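Local coordinates for AlgW protein (Pseudomonas aeruginosa, PDB 7CO3), which probably acts as an HtrA-type serine endopeptidase, pairing a trypsin-like protease domain with a PDZ domain in an assembly of three subunits, at residues V180-G185 with Q192-G197. The protein carries 1 engineered substitution. Sequence-based numbering, arbitrary orientation.
Sequences VCLAIG and QTVTMG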
loop_
_atom_site.group_PDB
_atom_site.type_symbol
_atom_site.label_atom_id
_atom_site.label_comp_id
_atom_site.label_asym_id
_atom_site.label_seq_id
_atom_site.Cartn_x
_atom_site.Cartn_y
_atom_site.Cartn_z
ATOM N N VAL B 180 -3.516 1.007 -15.469
ATOM C CA VAL B 180 -4.221 0.931 -14.187
ATOM C C VAL B 180 -5.019 -0.365 -14.104
ATOM O O VAL B 180 -5.598 -0.808 -15.092
ATOM C CB VAL B 180 -5.133 2.160 -14.014
ATOM C CG1 VAL B 180 -6.106 1.992 -12.819
ATOM C CG2 VAL B 180 -4.322 3.394 -13.866
ATOM N N CYS B 181 -5.050 -0.996 -12.925
ATOM C CA CYS B 181 -5.922 -2.159 -12.728
ATOM C C CYS B 181 -6.590 -2.105 -11.359
ATOM O O CYS B 181 -6.167 -1.380 -10.446
ATOM C CB CYS B 181 -5.168 -3.496 -12.867
ATOM S SG CYS B 181 -3.715 -3.544 -11.776
ATOM N N LEU B 182 -7.628 -2.923 -11.225
ATOM C CA LEU B 182 -8.451 -3.019 -10.025
ATOM C C LEU B 182 -8.488 -4.471 -9.551
ATOM O O LEU B 182 -8.701 -5.377 -10.357
ATOM C CB LEU B 182 -9.870 -2.534 -10.346
ATOM C CG LEU B 182 -10.218 -1.051 -10.418
ATOM C CD1 LEU B 182 -9.229 -0.231 -11.165
ATOM C CD2 LEU B 182 -11.576 -0.902 -11.096
ATOM N N ALA B 183 -8.266 -4.704 -8.243
ATOM C CA ALA B 183 -8.429 -6.006 -7.619
ATOM C C ALA B 183 -9.783 -6.027 -6.899
ATOM O O ALA B 183 -10.162 -5.042 -6.259
ATOM C CB ALA B 183 -7.298 -6.295 -6.623
ATOM N N ILE B 184 -10.500 -7.144 -6.996
ATOM C CA ILE B 184 -11.842 -7.298 -6.412
ATOM C C ILE B 184 -11.865 -8.598 -5.641
ATOM O O ILE B 184 -11.615 -9.656 -6.208
ATOM C CB ILE B 184 -12.976 -7.266 -7.459
ATOM C CG1 ILE B 184 -12.850 -6.042 -8.352
ATOM C CG2 ILE B 184 -14.333 -7.193 -6.749
ATOM C CD1 ILE B 184 -13.919 -5.920 -9.406
ATOM N N GLY B 185 -12.120 -8.512 -4.344
ATOM C CA GLY B 185 -12.064 -9.697 -3.519
ATOM C C GLY B 185 -12.611 -9.417 -2.140
ATOM O O GLY B 185 -13.260 -8.396 -1.905
ATOM N N GLN B 192 -16.774 -7.653 0.132
ATOM C CA GLN B 192 -16.255 -7.358 -1.187
ATOM C C GLN B 192 -15.570 -6.003 -1.171
ATOM O O GLN B 192 -16.135 -5.015 -0.699
ATOM C CB GLN B 192 -17.358 -7.330 -2.226
ATOM C CG GLN B 192 -16.724 -7.400 -3.593
ATOM C CD GLN B 192 -17.716 -7.195 -4.709
ATOM O OE1 GLN B 192 -18.321 -6.124 -4.842
ATOM N NE2 GLN B 192 -17.876 -8.231 -5.536
ATOM N N THR B 193 -14.369 -5.957 -1.737
ATOM C CA THR B 193 -13.479 -4.816 -1.595
ATOM C C THR B 193 -12.810 -4.534 -2.934
ATOM O O THR B 193 -12.336 -5.451 -3.594
ATOM C CB THR B 193 -12.406 -5.099 -0.515
ATOM O OG1 THR B 193 -12.997 -5.111 0.794
ATOM C CG2 THR B 193 -11.242 -4.037 -0.582
ATOM N N VAL B 194 -12.773 -3.277 -3.348
ATOM C CA VAL B 194 -12.085 -2.914 -4.584
ATOM C C VAL B 194 -10.826 -2.148 -4.217
ATOM O O VAL B 194 -10.903 -1.158 -3.509
ATOM C CB VAL B 194 -12.964 -2.085 -5.544
ATOM C CG1 VAL B 194 -12.192 -1.853 -6.888
ATOM C CG2 VAL B 194 -14.264 -2.806 -5.826
ATOM N N THR B 195 -9.681 -2.574 -4.737
ATOM C CA THR B 195 -8.452 -1.801 -4.598
ATOM C C THR B 195 -7.894 -1.461 -5.970
ATOM O O THR B 195 -8.162 -2.146 -6.938
ATOM C CB THR B 195 -7.407 -2.544 -3.770
ATOM O OG1 THR B 195 -7.228 -3.853 -4.330
ATOM C CG2 THR B 195 -7.865 -2.693 -2.347
ATOM N N MET B 196 -7.062 -0.422 -6.028
ATOM C CA MET B 196 -6.581 0.121 -7.283
ATOM C C MET B 196 -5.062 0.211 -7.276
ATOM O O MET B 196 -4.460 0.581 -6.260
ATOM C CB MET B 196 -7.175 1.508 -7.512
ATOM C CG MET B 196 -6.876 2.073 -8.865
ATOM S SD MET B 196 -5.356 3.071 -8.866
ATOM C CE MET B 196 -5.832 4.412 -7.744
ATOM N N GLY B 197 -4.457 -0.079 -8.422
ATOM C CA GLY B 197 -3.031 0.137 -8.600
ATOM C C GLY B 197 -2.692 0.072 -10.083
ATOM O O GLY B 197 -3.526 0.362 -10.940
#
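A183 and T195 face each other as a hydrogen-bonded pair in the antiparallel beta hairpin formed by strands 180-185 and 193-204 of the trypsin-like protease domain. Their backbones exchange two bonds, A183 N to T195 O at 2.9 Å and T195 N to A183 O, and two further reciprocal pairs, C181 with G197 and G185 with T193, continue the register. The T195 hydroxyl sits between its own N and carbonyl carbon (chi1 53°), which brings OG1 to 3.4 Å from the A183 methyl CB; this is a van der Waals approach, and OG1 is hydrogen-bonded to A221 O.

The opposite face, carrying L182, I184, V194 and M196, is apolar. L182 CG lies against V194 CG1 at 4.1 Å, while its CD1 branch meets M196 CG at 4.0 Å, so one leucine touches two residues of the partner strand. V180 reaches the same methionine from the strand's start: CG1, anti to the backbone N (chi1 169°), packs on M196 CG and lies 3.6 Å from G197 O. Helix 56-62 packs over L182, I184 and V194, with V59 touching both L182 and V194. Near the connecting loop, the extended Q192 chain runs beside I184, pointing the same way, and its amide NE2 lies 3.9 Å from the I184 CG2 methyl and is hydrogen-bonded to A63 O.

The hairpin also contributes to the trimer: M196 N and V194 O bond to D219 and S200 of the second subunit, and M196 packs on M196 of the third. At the loop end, G185 O accepts T193 N at 2.7 Å, with an N-H...O angle of only 135°, and also receives a CA-H...O contact from Q192 CA at 3.3 Å.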